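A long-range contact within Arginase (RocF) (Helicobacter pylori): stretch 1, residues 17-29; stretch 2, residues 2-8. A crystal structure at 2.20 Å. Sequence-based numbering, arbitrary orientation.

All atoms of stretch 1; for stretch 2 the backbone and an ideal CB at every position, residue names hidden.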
# COMPACT_ATOMS: atom_id res chain seq x y z
N THR A 17 -9.34 11.01 2.89
CA THR A 17 -8.89 9.90 2.07
C THR A 17 -10.06 9.02 1.64
O THR A 17 -10.06 8.50 0.54
CB THR A 17 -7.85 9.02 2.80
OG1 THR A 17 -8.38 8.63 4.07
CG2 THR A 17 -6.54 9.78 2.99
N ASP A 18 -11.05 8.86 2.52
CA ASP A 18 -12.23 8.05 2.22
C ASP A 18 -13.00 8.70 1.08
O ASP A 18 -13.59 8.01 0.24
CB ASP A 18 -13.13 7.92 3.46
CG ASP A 18 -12.68 6.81 4.40
OD1 ASP A 18 -11.51 6.38 4.30
OD2 ASP A 18 -13.47 6.37 5.26
N LYS A 19 -12.99 10.03 1.05
CA LYS A 19 -13.67 10.77 -0.01
C LYS A 19 -12.88 10.56 -1.29
O LYS A 19 -13.45 10.48 -2.38
CB LYS A 19 -13.75 12.26 0.34
CG LYS A 19 -14.65 12.55 1.54
CD LYS A 19 -14.85 14.03 1.77
CE LYS A 19 -15.80 14.27 2.94
NZ LYS A 19 -16.03 15.72 3.20
N GLY A 20 -11.56 10.45 -1.16
CA GLY A 20 -10.73 10.22 -2.32
C GLY A 20 -11.11 8.88 -2.94
O GLY A 20 -11.30 8.77 -4.15
N VAL A 21 -11.22 7.87 -2.08
CA VAL A 21 -11.59 6.53 -2.52
C VAL A 21 -12.96 6.49 -3.23
O VAL A 21 -13.10 5.84 -4.26
CB VAL A 21 -11.64 5.54 -1.34
CG1 VAL A 21 -12.15 4.18 -1.82
CG2 VAL A 21 -10.25 5.43 -0.71
N ARG A 22 -13.96 7.17 -2.67
CA ARG A 22 -15.28 7.15 -3.29
C ARG A 22 -15.29 7.84 -4.65
O ARG A 22 -16.02 7.44 -5.55
CB ARG A 22 -16.35 7.75 -2.36
CG ARG A 22 -16.08 9.12 -1.80
CD ARG A 22 -16.19 10.22 -2.84
NE ARG A 22 -17.48 10.24 -3.52
CZ ARG A 22 -17.81 11.11 -4.46
NH1 ARG A 22 -19.00 11.06 -5.04
NH2 ARG A 22 -16.94 12.04 -4.83
N ARG A 23 -14.46 8.88 -4.80
CA ARG A 23 -14.36 9.60 -6.07
C ARG A 23 -13.77 8.68 -7.14
O ARG A 23 -14.26 8.62 -8.27
CB ARG A 23 -13.42 10.80 -5.95
CG ARG A 23 -13.99 12.06 -5.32
CD ARG A 23 -13.09 13.22 -5.71
NE ARG A 23 -13.45 14.49 -5.08
CZ ARG A 23 -12.88 15.65 -5.37
NH1 ARG A 23 -13.26 16.76 -4.74
NH2 ARG A 23 -11.92 15.71 -6.29
N LEU A 24 -12.70 7.98 -6.77
CA LEU A 24 -12.02 7.06 -7.67
C LEU A 24 -12.93 5.88 -8.04
O LEU A 24 -12.97 5.46 -9.19
CB LEU A 24 -10.71 6.58 -7.02
CG LEU A 24 -9.72 7.72 -6.73
CD1 LEU A 24 -8.56 7.22 -5.91
CD2 LEU A 24 -9.22 8.30 -8.05
N ARG A 25 -13.68 5.37 -7.06
CA ARG A 25 -14.60 4.25 -7.31
C ARG A 25 -15.66 4.63 -8.35
O ARG A 25 -15.95 3.86 -9.26
CB ARG A 25 -15.32 3.84 -6.03
CG ARG A 25 -14.46 3.13 -5.00
CD ARG A 25 -15.20 3.03 -3.66
NE ARG A 25 -16.43 2.25 -3.73
CZ ARG A 25 -17.23 2.03 -2.69
NH1 ARG A 25 -16.92 2.52 -1.50
NH2 ARG A 25 -18.34 1.31 -2.83
N GLU A 26 -16.24 5.82 -8.20
CA GLU A 26 -17.26 6.28 -9.13
C GLU A 26 -16.69 6.54 -10.52
O GLU A 26 -17.33 6.20 -11.52
CB GLU A 26 -17.96 7.52 -8.57
CG GLU A 26 -18.78 7.21 -7.31
CD GLU A 26 -19.47 8.42 -6.69
OE1 GLU A 26 -20.28 8.22 -5.75
OE2 GLU A 26 -19.21 9.56 -7.13
N ALA A 27 -15.51 7.07 -10.63
CA ALA A 27 -14.82 7.27 -11.79
C ALA A 27 -14.45 5.99 -12.53
O ALA A 27 -14.74 5.90 -13.54
CB ALA A 27 -13.75 8.20 -11.67
N LEU A 28 -13.98 4.99 -11.88
CA LEU A 28 -13.70 3.74 -12.35
C LEU A 28 -14.94 2.92 -12.89
O LEU A 28 -14.85 2.26 -13.73
CB LEU A 28 -12.81 2.96 -11.45
CG LEU A 28 -11.43 3.36 -11.14
CD1 LEU A 28 -10.79 2.67 -10.19
CD2 LEU A 28 -10.73 3.48 -12.27
N SER A 29 -16.01 3.07 -12.25
CA SER A 29 -17.17 2.46 -12.52
C SER A 29 -17.73 2.77 -13.85
O SER A 29 -18.14 2.03 -14.44
CB SER A 29 -18.10 2.89 -11.49
OG SER A 29 -19.06 2.15 -11.32
N UNK A 2 -10.80 -7.22 -9.76
CA UNK A 2 -11.61 -6.87 -8.60
C UNK A 2 -11.16 -5.51 -8.05
O UNK A 2 -9.97 -5.29 -7.81
CB UNK A 2 -11.51 -7.95 -7.52
N UNK A 3 -12.10 -4.60 -7.86
CA UNK A 3 -11.78 -3.29 -7.31
C UNK A 3 -12.26 -3.27 -5.86
O UNK A 3 -13.47 -3.38 -5.60
CB UNK A 3 -12.42 -2.17 -8.13
N UNK A 4 -11.32 -3.13 -4.93
CA UNK A 4 -11.65 -3.08 -3.51
C UNK A 4 -11.54 -1.65 -3.02
O UNK A 4 -10.51 -0.99 -3.21
CB UNK A 4 -10.74 -4.00 -2.70
N UNK A 5 -12.61 -1.15 -2.40
CA UNK A 5 -12.60 0.21 -1.89
C UNK A 5 -12.78 0.20 -0.38
O UNK A 5 -13.80 -0.27 0.12
CB UNK A 5 -13.69 1.05 -2.56
N UNK A 6 -11.79 0.71 0.34
CA UNK A 6 -11.85 0.76 1.80
C UNK A 6 -12.62 2.01 2.25
O UNK A 6 -12.50 3.08 1.65
CB UNK A 6 -10.44 0.75 2.40
N UNK A 7 -13.39 1.86 3.32
CA UNK A 7 -14.16 2.96 3.87
C UNK A 7 -14.29 2.75 5.37
O UNK A 7 -14.58 1.63 5.82
CB UNK A 7 -15.53 3.07 3.20
N UNK A 8 -14.08 3.81 6.14
CA UNK A 8 -14.17 3.70 7.59
C UNK A 8 -15.58 3.36 8.04
O UNK A 8 -16.55 3.99 7.61
CB UNK A 8 -13.71 5.00 8.25

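Residues 2-8 form a strand that runs roughly antiparallel to helix 17-29, at 148° between their directions, with the axes 8.1 Å apart at closest approach.

Position 2 has extended backbone angles and a CB with nothing of the helix within 5.5 Å. The helix sets no limit here. The deposited residue is I2, which makes no contact with the helix.

At position 3 the CA-to-CB bond points toward the helix, yet no helix atom lies within 5.5 Å of CB. This is room to fill, and the methyls of L28 lie beyond it. A long apolar side chain such as leucine, isoleucine or methionine would suit; alanine would fall short. L3 is deposited, and its CD2 lies 3.8 Å from L28 CD1.

Position 4 points away, so many residues would serve as far as the helix is concerned. It is V4, a β-branched residue at home in a strand.

Position 5 again points toward the helix, but here space has run out: the ideal CB would sit 2.7 Å from R25 CD, a clash, and 3.6 Å from V21 CG1. Its phi/psi of -118/118 are open to any residue but proline, so the demand for glycine comes from packing rather than backbone conformation. G5 lets V21 CG1 approach its CA to 4.0 Å and R25 CD to 4.2 Å.

Position 6 directs its CB sideways, clear of the helix, leaving the choice wide. L6 leads its side-chain end away, while its carbonyl O packs 3.7 Å from V21 CG1 and accepts a hydrogen bond from a water (3.1 Å), which also donates a weak one to D18 O.

At position 7 the CB points sideways, 4.9 Å from R25 NH1 and 4.4 Å from D18 OD2. The guanidinium favours an acid, though a polar residue such as glutamine could also fit. E7 extends with chi1 and chi2 both t, and its OE2 lies at the guanidinium's edge, near its plane, in a long salt bridge of 3.8 Å to R25 NH1.

Position 8 presents its backbone N to D18, a bond available to any residue but proline. CB lies sideways and close to D18 OD2 (3.3 Å), so the methyl of alanine fits closely, but the helix does not by itself rule out a longer side chain that leads away from the carboxylate. A8 is deposited, and its N donates to D18 OD2 at 2.8 Å and a nearly straight 170°.

Stretch 2, residues 2-8: ILVGLEA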
# COMPACT_ATOMS: atom_id res chain seq x y z
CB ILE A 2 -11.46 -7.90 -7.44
CG1 ILE A 2 -11.74 -9.32 -7.94
CG2 ILE A 2 -12.41 -7.54 -6.30
CD1 ILE A 2 -13.16 -9.55 -8.40
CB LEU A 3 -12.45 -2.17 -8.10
CG LEU A 3 -12.31 -0.76 -7.49
CD1 LEU A 3 -10.85 -0.35 -7.40
CD2 LEU A 3 -13.09 0.24 -8.33
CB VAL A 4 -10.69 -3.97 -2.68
CG1 VAL A 4 -11.09 -3.94 -1.21
CG2 VAL A 4 -10.70 -5.41 -3.20
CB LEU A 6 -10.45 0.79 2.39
CG LEU A 6 -9.61 -0.50 2.53
CD1 LEU A 6 -9.69 -1.02 3.95
CD2 LEU A 6 -10.07 -1.55 1.54
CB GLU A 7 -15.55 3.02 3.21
CG GLU A 7 -16.42 4.16 3.71
CD GLU A 7 -17.77 4.22 3.02
OE1 GLU A 7 -18.64 5.00 3.48
OE2 GLU A 7 -17.98 3.49 2.02
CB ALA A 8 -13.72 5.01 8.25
O HOH W 1 -14.78 4.89 0.49
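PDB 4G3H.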